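Local structure of alpha-L-rhamnosidase (Aspergillus terreus, 6GSZ) at residues G75-V80 with T100-L105; V45-H50 with P68-Q73; Y144-L149 with V234-D239; Q164-H169 with N185-T190; L106-W111 with P297-A302. The protein probably hydrolyses terminal non-reducing alpha-L-rhamnose residues in alpha-L-rhamnosides, as a calcium-binding, glycosylated fungal glycosidase. All blocks are in the same frame, centred on the assembly; numbering follows the deposited sequence.

Contact 1: G75-V80 with T100-L105; sequences GEEATV and TVEPGL
Glu77 and Glu102 lie across from each other where strands 78-86 and 99-103 pair antiparallel in the immunoglobulin-like N-terminal domain. Both are extended beyond CG, and Glu102 has CG anti to the backbone N (chi1 180°), but the carboxylate planes are turned 65° apart. Glu77 OE2 and Glu102 OE1 stand 4.0 Å apart, like charges whose repulsion is probably eased by a water donating to both. Arg148, from the next domain, forms a salt bridge with Glu102 OE2, so the negative charge here probably helps join the domains. Glu77 CG lies 4.0 Å from Thr100 CB, and Glu77 OE2 is 3.7 Å from Thr100 CG2; a beta-branched residue suits this exposed strand position. On the other face small Ala78 leaves room for Val101, whose CG1 touches Ala78 CB at 4.0 Å and Val80 CG2 at 4.1 Å, an apolar layer suited to the interior. Ala78 and Val101 form a hydrogen-bonded pair: Ala78 N meets Val101 O at 2.9 Å, and Val101 N returns a bond to Ala78 O. Gly75, with a positive phi that favours glycine, sends its N to Pro103 O at 2.9 Å, from 44° above the carbonyl plane.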
# COMPACT_ATOMS: atom_id res chain seq x y z
N GLY A 75 2.56 -26.10 -10.38
CA GLY A 75 1.73 -26.13 -11.57
C GLY A 75 0.44 -26.94 -11.45
O GLY A 75 -0.29 -27.07 -12.44
N GLU A 76 0.09 -27.41 -10.24
CA GLU A 76 -1.10 -28.26 -10.08
C GLU A 76 -2.28 -27.41 -9.64
O GLU A 76 -2.23 -26.77 -8.57
CB GLU A 76 -0.87 -29.34 -9.02
CG GLU A 76 -2.06 -30.29 -8.90
CD GLU A 76 -1.96 -31.34 -7.80
OE1 GLU A 76 -1.01 -31.27 -6.98
OE2 GLU A 76 -2.83 -32.26 -7.82
N GLU A 77 -3.33 -27.39 -10.46
CA GLU A 77 -4.55 -26.63 -10.14
C GLU A 77 -5.54 -27.52 -9.38
O GLU A 77 -5.80 -28.68 -9.78
CB GLU A 77 -5.24 -26.15 -11.41
CG GLU A 77 -6.42 -25.24 -11.21
CD GLU A 77 -7.15 -24.90 -12.50
OE1 GLU A 77 -7.88 -25.78 -13.02
OE2 GLU A 77 -7.03 -23.74 -12.94
N ALA A 78 -6.13 -26.93 -8.35
CA ALA A 78 -7.34 -27.48 -7.71
C ALA A 78 -8.49 -26.49 -7.86
O ALA A 78 -8.30 -25.24 -7.84
CB ALA A 78 -7.09 -27.80 -6.26
N THR A 79 -9.71 -27.05 -7.91
CA THR A 79 -10.92 -26.24 -7.91
C THR A 79 -11.61 -26.46 -6.57
O THR A 79 -11.76 -27.59 -6.18
CB THR A 79 -11.83 -26.60 -9.10
OG1 THR A 79 -11.06 -26.37 -10.28
CG2 THR A 79 -13.08 -25.77 -9.16
N VAL A 80 -12.01 -25.37 -5.92
CA VAL A 80 -12.45 -25.41 -4.53
C VAL A 80 -13.81 -24.77 -4.40
O VAL A 80 -14.06 -23.71 -4.98
CB VAL A 80 -11.42 -24.70 -3.63
CG1 VAL A 80 -11.95 -24.59 -2.21
CG2 VAL A 80 -10.11 -25.48 -3.63
N THR A 100 -10.21 -21.33 -8.13
CA THR A 100 -9.05 -22.18 -8.40
C THR A 100 -7.85 -21.73 -7.55
O THR A 100 -7.72 -20.56 -7.13
CB THR A 100 -8.69 -22.17 -9.89
OG1 THR A 100 -8.47 -20.82 -10.32
CG2 THR A 100 -9.80 -22.79 -10.71
N VAL A 101 -6.96 -22.68 -7.32
CA VAL A 101 -5.70 -22.44 -6.62
C VAL A 101 -4.61 -23.30 -7.25
O VAL A 101 -4.84 -24.44 -7.57
CB VAL A 101 -5.88 -22.70 -5.11
CG1 VAL A 101 -6.38 -24.11 -4.81
CG2 VAL A 101 -4.59 -22.42 -4.35
N GLU A 102 -3.44 -22.70 -7.49
CA GLU A 102 -2.38 -23.39 -8.24
C GLU A 102 -1.03 -22.82 -7.83
O GLU A 102 -0.80 -21.62 -8.01
CB GLU A 102 -2.61 -23.11 -9.72
CG GLU A 102 -1.59 -23.75 -10.63
CD GLU A 102 -1.88 -23.49 -12.10
OE1 GLU A 102 -3.07 -23.46 -12.49
OE2 GLU A 102 -0.89 -23.30 -12.88
N PRO A 103 -0.12 -23.62 -7.28
CA PRO A 103 1.22 -23.12 -7.00
C PRO A 103 2.01 -22.84 -8.28
O PRO A 103 1.78 -23.47 -9.32
CB PRO A 103 1.88 -24.25 -6.21
CG PRO A 103 0.71 -25.04 -5.65
CD PRO A 103 -0.30 -25.01 -6.78
N GLY A 104 2.99 -21.95 -8.12
CA GLY A 104 3.94 -21.61 -9.18
C GLY A 104 5.12 -22.58 -9.23
O GLY A 104 4.98 -23.78 -9.05
N LEU A 105 6.27 -22.02 -9.60
CA LEU A 105 7.52 -22.75 -9.72
C LEU A 105 8.26 -22.67 -8.38
O LEU A 105 8.71 -21.59 -7.98
CB LEU A 105 8.34 -22.14 -10.87
CG LEU A 105 7.66 -22.11 -12.22
CD1 LEU A 105 8.63 -21.61 -13.28
CD2 LEU A 105 7.15 -23.47 -12.64
O HOH W 1 -0.59 -25.41 -14.67
O HOH W 2 -5.27 -22.01 -11.99

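Contact 2: V45-H50 with P68-Q73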
# COMPACT_ATOMS: atom_id res chain seq x y z
N VAL A 45 -12.63 -30.20 -2.73
CA VAL A 45 -11.44 -30.06 -3.54
C VAL A 45 -11.50 -31.02 -4.73
O VAL A 45 -11.53 -32.25 -4.55
CB VAL A 45 -10.18 -30.31 -2.69
CG1 VAL A 45 -8.91 -30.10 -3.51
CG2 VAL A 45 -10.19 -29.45 -1.43
N LYS A 46 -11.47 -30.44 -5.94
CA LYS A 46 -11.52 -31.23 -7.20
C LYS A 46 -10.16 -31.17 -7.91
O LYS A 46 -9.68 -30.06 -8.15
CB LYS A 46 -12.66 -30.73 -8.10
CG LYS A 46 -12.80 -31.42 -9.44
CD LYS A 46 -13.24 -32.85 -9.35
CE LYS A 46 -13.45 -33.49 -10.71
NZ LYS A 46 -12.16 -33.93 -11.30
N ARG A 47 -9.57 -32.32 -8.21
CA ARG A 47 -8.37 -32.46 -9.00
C ARG A 47 -8.77 -33.13 -10.30
O ARG A 47 -9.58 -34.03 -10.25
CB ARG A 47 -7.38 -33.35 -8.24
CG ARG A 47 -6.49 -32.55 -7.33
CD ARG A 47 -5.47 -33.43 -6.63
NE ARG A 47 -4.54 -32.61 -5.86
CZ ARG A 47 -4.62 -32.40 -4.57
NH1 ARG A 47 -5.77 -32.62 -3.93
NH2 ARG A 47 -3.56 -32.00 -3.91
N ALA A 48 -8.20 -32.65 -11.42
CA ALA A 48 -8.51 -33.22 -12.73
C ALA A 48 -8.36 -34.75 -12.63
O ALA A 48 -7.32 -35.24 -11.98
CB ALA A 48 -7.61 -32.57 -13.78
N GLY A 49 -9.33 -35.47 -13.27
CA GLY A 49 -9.27 -36.94 -13.37
C GLY A 49 -9.72 -37.66 -12.11
O GLY A 49 -9.79 -38.90 -12.13
N HIS A 50 -10.01 -36.92 -11.02
CA HIS A 50 -10.44 -37.53 -9.75
C HIS A 50 -11.82 -37.00 -9.36
O HIS A 50 -12.16 -35.85 -9.64
CB HIS A 50 -9.43 -37.28 -8.62
CG HIS A 50 -8.04 -37.73 -8.93
ND1 HIS A 50 -6.96 -37.39 -8.14
CD2 HIS A 50 -7.53 -38.48 -9.95
CE1 HIS A 50 -5.85 -37.90 -8.64
NE2 HIS A 50 -6.18 -38.58 -9.76
N PRO A 68 -7.18 -28.56 3.48
CA PRO A 68 -7.63 -29.88 3.96
C PRO A 68 -7.16 -31.10 3.18
O PRO A 68 -7.36 -32.22 3.57
CB PRO A 68 -9.16 -29.77 3.81
CG PRO A 68 -9.32 -28.90 2.57
CD PRO A 68 -8.22 -27.86 2.70
N SER A 69 -6.53 -30.88 2.03
CA SER A 69 -6.18 -31.98 1.11
C SER A 69 -4.66 -32.24 1.19
O SER A 69 -3.94 -31.68 2.03
CB SER A 69 -6.71 -31.65 -0.28
OG SER A 69 -6.45 -32.66 -1.25
N SER A 70 -4.17 -33.14 0.33
CA SER A 70 -2.74 -33.33 0.22
C SER A 70 -2.12 -32.07 -0.39
O SER A 70 -2.79 -31.29 -1.06
CB SER A 70 -2.41 -34.54 -0.61
OG SER A 70 -3.07 -34.44 -1.85
N PRO A 71 -0.84 -31.81 -0.12
CA PRO A 71 -0.16 -30.62 -0.69
C PRO A 71 -0.25 -30.55 -2.22
O PRO A 71 -0.19 -31.58 -2.90
CB PRO A 71 1.29 -30.77 -0.23
CG PRO A 71 1.20 -31.66 1.00
CD PRO A 71 0.07 -32.62 0.71
N LEU A 72 -0.49 -29.35 -2.72
CA LEU A 72 -0.46 -29.11 -4.16
C LEU A 72 0.98 -29.11 -4.67
O LEU A 72 1.89 -28.65 -4.02
CB LEU A 72 -1.14 -27.77 -4.46
CG LEU A 72 -2.62 -27.69 -4.09
CD1 LEU A 72 -3.08 -26.26 -4.03
CD2 LEU A 72 -3.46 -28.48 -5.09
N GLN A 73 1.15 -29.69 -5.86
CA GLN A 73 2.46 -29.67 -6.55
C GLN A 73 2.62 -28.37 -7.37
O GLN A 73 1.64 -27.70 -7.74
CB GLN A 73 2.54 -30.94 -7.40
CG GLN A 73 2.54 -32.21 -6.56
CD GLN A 73 2.74 -33.46 -7.37
OE1 GLN A 73 3.35 -33.43 -8.43
NE2 GLN A 73 2.24 -34.57 -6.88
O HOH W 3 -1.32 -32.73 -4.89
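Arg47 and Ser69 meet where strand 38-46 and the turn beside it face the irregular 68-73 loop of the immunoglobulin-like domain. The two backbones stay well apart, with Val45 CA 7.3 Å from Ser69 CA, so side chains must span the gap. A type II beta turn from Arg47 to His50 reverses the chain; Gly49 has the positive phi that this turn calls for, and His50 N bonds to Arg47 O. The main bridge is the Arg47 side chain, extended from CG to NE, which carries a flat, five-proton donor group to a loop rich in oxygens. NH1 donates to Ser69 OG at 2.8 Å, with the oxygen only 6° out of the guanidinium plane. NH2 donates to Ser70 O at 3.0 Å; this oxygen lies in the guanidinium plane, though the nitrogen stands above the carbonyl plane. Leu72 CD2 lies over one face of the group, 3.7 Å from Arg47 NH2, an apolar cover suited to the flat cation. Glu76 pairs with Arg47 NE in a salt bridge and so helps fix the rotation of the head. On the strand itself, apolar Val45 packs its CG2 on Pro68 CG at 4.1 Å. A water bridges the remaining distance, accepting from Arg47 NH2 and donating to Pro71 O, each at 2.6 Å.

Contact 3: Y144-L149 with V234-D239; sequences YVSARL and VVTKSD
The Tyr144 ring meets Val235 obliquely: the valine CG1 is 3.6 Å from Tyr144 CB and 4.1 Å from Tyr144 CG, while the far end of the ring leads away toward Leu193 and Gln195. CG sits between the backbone N and the carbonyl carbon (chi1 60°), a placement that goes with CB, rather than the ring end, making the closest touch. The other flat group, the Arg148 guanidinium, has Ala147 O close to its plane, where NH1 donates to it; the partner of NE is Glu102. An arginine suits this place because its several N-H groups can serve a carbonyl and a carboxylate together. The backbones are paired antiparallel, the axes of the short strand segments running 169° apart. A classic beta bulge interrupts the pairing, with both Val145 and Ser146 opposite Thr236. Val145 N reaches Thr236 O at 2.9 Å in a nearly straight bond (176° at the hydrogen), while Thr236 N donates to Ser146 O. Beyond it Arg148 and Val234 exchange two regular bonds. Small Ala147 leaves space for Val235, whose CG2 lies 4.2 Å from Ala147 CB, and beta-branched Thr236 sets its CB 3.5 Å from Ser146 OG. Strands 144-154 and 228-237 are neighbours inside one mixed sheet, flanked by strand 182-188 beyond the first and strand 242-246 beyond the second.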
# COMPACT_ATOMS: atom_id res chain seq x y z
N TYR A 144 -3.38 -29.11 -27.29
CA TYR A 144 -3.03 -28.69 -25.93
C TYR A 144 -4.28 -28.27 -25.17
O TYR A 144 -5.30 -27.92 -25.77
CB TYR A 144 -1.99 -27.55 -25.94
CG TYR A 144 -2.45 -26.30 -26.66
CD1 TYR A 144 -2.31 -26.21 -28.03
CD2 TYR A 144 -2.96 -25.19 -25.99
CE1 TYR A 144 -2.73 -25.11 -28.72
CE2 TYR A 144 -3.39 -24.06 -26.68
CZ TYR A 144 -3.28 -24.03 -28.06
OH TYR A 144 -3.65 -22.97 -28.83
N VAL A 145 -4.17 -28.27 -23.84
CA VAL A 145 -5.31 -27.98 -22.97
C VAL A 145 -5.09 -26.75 -22.08
O VAL A 145 -6.08 -26.13 -21.67
CB VAL A 145 -5.68 -29.21 -22.12
CG1 VAL A 145 -6.15 -30.36 -23.01
CG2 VAL A 145 -4.57 -29.64 -21.17
N SER A 146 -3.83 -26.42 -21.77
CA SER A 146 -3.55 -25.26 -20.90
C SER A 146 -2.13 -24.79 -21.13
O SER A 146 -1.30 -25.56 -21.61
CB SER A 146 -3.83 -25.56 -19.43
OG SER A 146 -2.95 -26.55 -18.95
N ALA A 147 -1.86 -23.53 -20.77
CA ALA A 147 -0.52 -23.03 -20.87
C ALA A 147 -0.30 -21.95 -19.82
O ALA A 147 -1.23 -21.20 -19.47
CB ALA A 147 -0.22 -22.53 -22.27
N ARG A 148 0.96 -21.87 -19.37
CA ARG A 148 1.38 -20.89 -18.38
C ARG A 148 2.64 -20.16 -18.83
O ARG A 148 3.50 -20.74 -19.46
CB ARG A 148 1.70 -21.56 -17.03
CG ARG A 148 0.53 -22.30 -16.40
CD ARG A 148 -0.57 -21.37 -15.92
NE ARG A 148 -1.67 -22.09 -15.32
CZ ARG A 148 -2.81 -22.45 -15.94
NH1 ARG A 148 -3.07 -22.10 -17.19
NH2 ARG A 148 -3.72 -23.12 -15.24
N LEU A 149 2.71 -18.86 -18.49
CA LEU A 149 3.95 -18.09 -18.62
C LEU A 149 4.39 -17.68 -17.23
O LEU A 149 3.58 -17.08 -16.48
CB LEU A 149 3.75 -16.84 -19.48
CG LEU A 149 5.02 -16.03 -19.68
CD1 LEU A 149 6.05 -16.79 -20.52
CD2 LEU A 149 4.70 -14.70 -20.34
N VAL A 234 5.17 -22.90 -20.35
CA VAL A 234 4.90 -24.32 -20.17
C VAL A 234 3.54 -24.60 -20.82
O VAL A 234 2.51 -24.04 -20.38
CB VAL A 234 4.88 -24.71 -18.69
CG1 VAL A 234 4.70 -26.21 -18.55
CG2 VAL A 234 6.15 -24.28 -17.97
N VAL A 235 3.51 -25.49 -21.81
CA VAL A 235 2.29 -25.87 -22.48
C VAL A 235 1.98 -27.33 -22.10
O VAL A 235 2.85 -28.19 -22.18
CB VAL A 235 2.43 -25.74 -24.02
CG1 VAL A 235 1.14 -26.13 -24.72
CG2 VAL A 235 2.88 -24.36 -24.44
N THR A 236 0.78 -27.55 -21.57
CA THR A 236 0.33 -28.89 -21.22
C THR A 236 -0.49 -29.45 -22.38
O THR A 236 -1.50 -28.89 -22.77
CB THR A 236 -0.52 -28.88 -19.95
OG1 THR A 236 0.29 -28.33 -18.92
CG2 THR A 236 -1.01 -30.27 -19.58
N LYS A 237 -0.00 -30.54 -22.94
CA LYS A 237 -0.64 -31.20 -24.05
C LYS A 237 -1.80 -32.07 -23.56
O LYS A 237 -1.94 -32.36 -22.35
CB LYS A 237 0.41 -32.01 -24.81
CG LYS A 237 1.39 -31.15 -25.60
CD LYS A 237 2.49 -31.97 -26.21
CE LYS A 237 3.59 -32.31 -25.23
NZ LYS A 237 4.39 -33.48 -25.68
N SER A 238 -2.62 -32.50 -24.52
CA SER A 238 -3.82 -33.27 -24.28
C SER A 238 -3.54 -34.57 -23.51
O SER A 238 -4.38 -35.01 -22.76
CB SER A 238 -4.54 -33.54 -25.60
OG SER A 238 -5.07 -32.33 -26.13
N ASP A 239 -2.35 -35.15 -23.70
CA ASP A 239 -1.95 -36.41 -23.06
C ASP A 239 -1.30 -36.17 -21.68
O ASP A 239 -0.91 -37.16 -21.01
CB ASP A 239 -1.05 -37.20 -24.01
CG ASP A 239 0.35 -36.62 -24.21
OD1 ASP A 239 0.66 -35.61 -23.59
OD2 ASP A 239 1.12 -37.22 -24.99

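Contact 4: Q164-H169 with N185-T190. With CA (calcium ion), chain L.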
# COMPACT_ATOMS: atom_id res chain seq x y z
N GLN A 164 -0.63 -10.19 -28.52
CA GLN A 164 -1.62 -9.97 -27.47
C GLN A 164 -0.87 -9.75 -26.16
O GLN A 164 -0.04 -10.60 -25.77
CB GLN A 164 -2.52 -11.19 -27.37
CG GLN A 164 -3.25 -11.51 -28.65
CD GLN A 164 -3.54 -12.99 -28.77
OE1 GLN A 164 -2.63 -13.85 -28.95
NE2 GLN A 164 -4.81 -13.30 -28.67
N ARG A 165 -1.20 -8.67 -25.45
CA ARG A 165 -0.56 -8.41 -24.18
C ARG A 165 -0.82 -9.57 -23.22
O ARG A 165 -1.95 -10.02 -23.08
CB ARG A 165 -1.01 -7.09 -23.57
CG ARG A 165 -0.07 -6.64 -22.45
CD ARG A 165 -0.57 -5.43 -21.71
NE ARG A 165 0.51 -4.79 -20.98
CZ ARG A 165 0.87 -5.11 -19.73
NH1 ARG A 165 0.33 -6.17 -19.10
NH2 ARG A 165 1.75 -4.34 -19.10
N VAL A 166 0.22 -10.01 -22.50
CA VAL A 166 0.09 -11.03 -21.47
C VAL A 166 -0.26 -10.34 -20.16
O VAL A 166 0.52 -9.63 -19.61
CB VAL A 166 1.34 -11.89 -21.29
CG1 VAL A 166 1.20 -12.89 -20.16
CG2 VAL A 166 1.73 -12.55 -22.61
N GLY A 167 -1.48 -10.64 -19.68
CA GLY A 167 -1.97 -10.10 -18.44
C GLY A 167 -2.22 -8.61 -18.48
O GLY A 167 -2.06 -7.95 -19.51
N ASP A 168 -2.54 -8.06 -17.31
CA ASP A 168 -2.86 -6.64 -17.13
C ASP A 168 -2.03 -6.02 -15.99
O ASP A 168 -2.41 -4.98 -15.41
CB ASP A 168 -4.34 -6.45 -16.89
CG ASP A 168 -4.88 -7.16 -15.67
OD1 ASP A 168 -4.08 -7.78 -14.95
OD2 ASP A 168 -6.10 -7.07 -15.45
N HIS A 169 -0.90 -6.64 -15.65
CA HIS A 169 -0.01 -6.08 -14.68
C HIS A 169 0.89 -5.03 -15.33
O HIS A 169 1.47 -5.29 -16.43
CB HIS A 169 0.90 -7.13 -14.02
CG HIS A 169 0.22 -8.30 -13.39
ND1 HIS A 169 0.94 -9.16 -12.60
CD2 HIS A 169 -1.02 -8.82 -13.52
CE1 HIS A 169 0.13 -10.14 -12.19
NE2 HIS A 169 -1.07 -9.97 -12.76
N ASN A 185 6.01 -13.51 -11.86
CA ASN A 185 4.58 -13.55 -12.13
C ASN A 185 4.18 -14.78 -12.93
O ASN A 185 4.97 -15.28 -13.72
CB ASN A 185 4.07 -12.27 -12.74
CG ASN A 185 4.49 -11.06 -11.93
OD1 ASN A 185 5.17 -10.15 -12.44
ND2 ASN A 185 4.16 -11.07 -10.65
N THR A 186 2.94 -15.21 -12.76
CA THR A 186 2.38 -16.34 -13.44
C THR A 186 1.11 -15.90 -14.19
O THR A 186 0.22 -15.25 -13.60
CB THR A 186 2.03 -17.46 -12.45
OG1 THR A 186 3.19 -17.84 -11.74
CG2 THR A 186 1.47 -18.67 -13.19
N TYR A 187 1.00 -16.30 -15.47
CA TYR A 187 -0.15 -15.95 -16.28
C TYR A 187 -0.69 -17.20 -16.96
O TYR A 187 0.07 -18.06 -17.44
CB TYR A 187 0.26 -14.95 -17.36
CG TYR A 187 0.83 -13.67 -16.81
CD1 TYR A 187 0.00 -12.64 -16.36
CD2 TYR A 187 2.20 -13.46 -16.74
CE1 TYR A 187 0.52 -11.46 -15.83
CE2 TYR A 187 2.72 -12.27 -16.27
CZ TYR A 187 1.90 -11.24 -15.84
OH TYR A 187 2.41 -10.05 -15.41
N ASP A 188 -2.02 -17.24 -17.10
CA ASP A 188 -2.68 -18.26 -17.90
C ASP A 188 -2.76 -17.76 -19.34
O ASP A 188 -3.50 -16.84 -19.66
CB ASP A 188 -4.05 -18.58 -17.34
CG ASP A 188 -4.86 -19.56 -18.17
OD1 ASP A 188 -4.36 -19.97 -19.24
OD2 ASP A 188 -5.99 -19.91 -17.72
N VAL A 189 -1.89 -18.31 -20.19
CA VAL A 189 -1.78 -17.86 -21.58
C VAL A 189 -2.40 -18.87 -22.55
O VAL A 189 -2.17 -18.80 -23.77
CB VAL A 189 -0.32 -17.53 -21.95
CG1 VAL A 189 0.21 -16.44 -21.06
CG2 VAL A 189 0.58 -18.74 -21.94
N THR A 190 -3.25 -19.77 -22.06
CA THR A 190 -3.90 -20.79 -22.87
C THR A 190 -4.52 -20.19 -24.14
O THR A 190 -4.34 -20.76 -25.23
CB THR A 190 -5.01 -21.48 -22.07
OG1 THR A 190 -4.39 -22.03 -20.90
CG2 THR A 190 -5.69 -22.60 -22.83
CA CA L . -7.97 -19.08 -16.85
O HOH W 4 0.82 -8.46 -17.17
O HOH W 5 3.18 -7.93 -11.39
O HOH W 6 -7.86 -19.42 -19.54
O HOH W 7 -9.26 -21.28 -17.55
O HOH W 8 -7.54 -20.93 -15.40
O HOH W 9 -7.38 -16.76 -18.25
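Tyr187, on strand 182-188 of the mixed sheet with 144-154, forms a T-shaped (edge-to-face) stack with His169 of the 164-169 segment, whose strand 164-165 edges an antiparallel sheet, in the alpha-L-rhamnosidase N-terminal domain. Tyr187 CE1 stands over the centre of the imidazole, the centroids are 4.9 Å apart and the planes meet at 59°. Both CG atoms lie anti to their carbonyl carbons (chi1 -59° for Tyr187, -54° for His169). The two side chains reach toward each other tip to tip. Val166 CG1 lies over a face of the phenol in a CH-pi contact, 3.9 Å from the ring centroid, and also touches Val189 CG1 at 3.8 Å; a branched apolar residue suits this buried position. Gly167 passes beside Tyr187 CD1, where a side chain would collide with the ring. Extended Arg165 brings its guanidinium edge to this loop, NH1 and NH2 gripping His169 O and NH1 also Gly167 O, probably steadying the backbone that carries His169. Asp188 OD1 accepts from Thr190 N in an Asx turn and from Thr190 OG1, whereas OD2 binds calcium at 2.3 Å beside four waters. The Thr190 bonds probably help orient the carboxylate, which would partly offset the metal's charge.

Contact 5: L106-W111 with P297-A302; sequences LTPDDW and PKERLA
Trp111 and Pro108 pack against Lys298 and Leu301 in a largely apolar surface contact, joining the loop between strands 99-103 and 116-119 to edge strand 301-302 of the mixed sheet and the turn before it. Leu301 CD1 approaches the indole obliquely, 3.5 Å from Trp111 NE1 and 3.7 Å from Trp111 CE2. Lys298 lays its methylenes beside the same residue, with CE 3.7 Å from Trp111 CB; its chain is extended as far as CE and bends at chi4 (71°), letting NZ bond to Ala114 O. A lysine suits this place by pairing an apolar stem with a polar tip. Pro108 and Lys298 slide past each other in opposite directions, their CB atoms 3.9 Å apart. The large indole is buried, meeting Tyr184 edge-to-face. Each segment contains a short 3-10 turn, Pro108 opening the first as proline often does. The arrangement is that of a loop tryptophan, carried on a 3-10 turn, packing against a beta sheet through Leu230, Leu232 and Leu301.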
# COMPACT_ATOMS: atom_id res chain seq x y z
N LEU A 106 8.27 -23.78 -7.65
CA LEU A 106 8.59 -23.72 -6.23
C LEU A 106 10.08 -23.92 -5.91
O LEU A 106 10.53 -23.53 -4.84
CB LEU A 106 7.78 -24.77 -5.48
CG LEU A 106 6.27 -24.70 -5.65
CD1 LEU A 106 5.59 -25.92 -5.05
CD2 LEU A 106 5.76 -23.43 -5.01
N THR A 107 10.84 -24.50 -6.83
CA THR A 107 12.23 -24.73 -6.67
C THR A 107 12.97 -24.27 -7.92
O THR A 107 12.36 -24.15 -8.98
CB THR A 107 12.55 -26.22 -6.50
OG1 THR A 107 12.29 -26.91 -7.72
CG2 THR A 107 11.74 -26.88 -5.41
N PRO A 108 14.30 -24.01 -7.86
CA PRO A 108 15.05 -23.73 -9.09
C PRO A 108 14.85 -24.75 -10.20
O PRO A 108 14.73 -24.35 -11.35
CB PRO A 108 16.49 -23.66 -8.58
CG PRO A 108 16.33 -23.12 -7.17
CD PRO A 108 15.13 -23.90 -6.66
N ASP A 109 14.79 -26.04 -9.85
CA ASP A 109 14.64 -27.08 -10.86
C ASP A 109 13.34 -26.90 -11.65
O ASP A 109 13.24 -27.31 -12.78
CB ASP A 109 14.71 -28.47 -10.23
CG ASP A 109 16.14 -28.93 -9.94
OD1 ASP A 109 17.11 -28.27 -10.40
OD2 ASP A 109 16.28 -29.95 -9.27
N ASP A 110 12.30 -26.33 -11.00
CA ASP A 110 11.01 -26.17 -11.66
C ASP A 110 11.08 -25.17 -12.82
O ASP A 110 10.16 -25.11 -13.62
CB ASP A 110 9.93 -25.73 -10.65
CG ASP A 110 9.47 -26.82 -9.70
OD1 ASP A 110 9.48 -28.02 -10.10
OD2 ASP A 110 9.11 -26.46 -8.58
N TRP A 111 12.15 -24.36 -12.88
CA TRP A 111 12.39 -23.43 -14.01
C TRP A 111 12.98 -24.13 -15.24
O TRP A 111 13.15 -23.46 -16.26
CB TRP A 111 13.26 -22.25 -13.57
CG TRP A 111 12.57 -21.28 -12.67
CD1 TRP A 111 12.41 -21.31 -11.32
CD2 TRP A 111 11.81 -20.14 -13.14
NE1 TRP A 111 11.68 -20.24 -10.91
CE2 TRP A 111 11.23 -19.53 -11.99
CE3 TRP A 111 11.57 -19.61 -14.41
CZ2 TRP A 111 10.49 -18.37 -12.09
CZ3 TRP A 111 10.80 -18.47 -14.49
CH2 TRP A 111 10.23 -17.89 -13.35
N PRO A 297 21.01 -16.16 -9.16
CA PRO A 297 20.57 -17.22 -8.25
C PRO A 297 19.05 -17.36 -8.13
O PRO A 297 18.39 -16.48 -7.53
CB PRO A 297 21.22 -16.82 -6.92
CG PRO A 297 21.39 -15.34 -6.99
CD PRO A 297 21.47 -14.96 -8.45
N LYS A 298 18.51 -18.45 -8.69
CA LYS A 298 17.04 -18.70 -8.72
C LYS A 298 16.46 -18.93 -7.32
O LYS A 298 15.25 -19.00 -7.20
CB LYS A 298 16.72 -19.89 -9.62
CG LYS A 298 16.91 -19.63 -11.11
CD LYS A 298 16.36 -20.74 -11.95
CE LYS A 298 16.45 -20.48 -13.42
NZ LYS A 298 17.86 -20.56 -13.88
N GLU A 299 17.32 -19.00 -6.28
CA GLU A 299 16.86 -19.18 -4.90
C GLU A 299 16.12 -17.94 -4.40
O GLU A 299 15.35 -18.05 -3.46
CB GLU A 299 18.03 -19.52 -3.96
CG GLU A 299 18.57 -20.92 -4.20
CD GLU A 299 19.53 -21.10 -5.37
OE1 GLU A 299 19.98 -20.06 -6.00
OE2 GLU A 299 19.84 -22.29 -5.68
N ARG A 300 16.33 -16.76 -5.03
CA ARG A 300 15.66 -15.55 -4.57
C ARG A 300 14.24 -15.42 -5.14
O ARG A 300 13.50 -14.52 -4.69
CB ARG A 300 16.44 -14.27 -4.89
CG ARG A 300 17.94 -14.44 -5.06
CD ARG A 300 18.50 -13.30 -5.89
NE ARG A 300 19.82 -12.88 -5.41
CZ ARG A 300 20.65 -12.10 -6.07
NH1 ARG A 300 20.26 -11.52 -7.20
NH2 ARG A 300 21.88 -11.88 -5.63
N LEU A 301 13.89 -16.26 -6.12
CA LEU A 301 12.61 -16.08 -6.79
C LEU A 301 11.44 -16.44 -5.87
O LEU A 301 11.49 -17.48 -5.21
CB LEU A 301 12.57 -16.88 -8.10
CG LEU A 301 13.54 -16.38 -9.17
CD1 LEU A 301 13.72 -17.42 -10.24
CD2 LEU A 301 13.13 -15.05 -9.74
N ALA A 302 10.42 -15.57 -5.86
CA ALA A 302 9.29 -15.74 -4.98
C ALA A 302 7.99 -15.37 -5.71
O ALA A 302 7.93 -14.44 -6.51
CB ALA A 302 9.42 -14.85 -3.76

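Contacts 1 and 2 share the five-stranded sheet of the immunoglobulin-like domain, their centres 9 Å apart and tied by the Glu76–Arg47 salt bridge. Contacts 3 and 4 share another mixed sheet, in which strands 144-154 and 182-188 are neighbours, and their centres are 14 Å apart; strand 301-302 of contact 5 completes its edge. Along the chain contact 2 closes before contact 1 opens, while contact 4 is nested within contact 3, itself nested within contact 5. The Glu102–Arg148 salt bridge links contacts 1 and 3; Leu105 packing on Trp111 connects contacts 1 and 5, and Trp111 packs on strand 228-237. These links are consistent with a close join between the N-terminal domain and its neighbour.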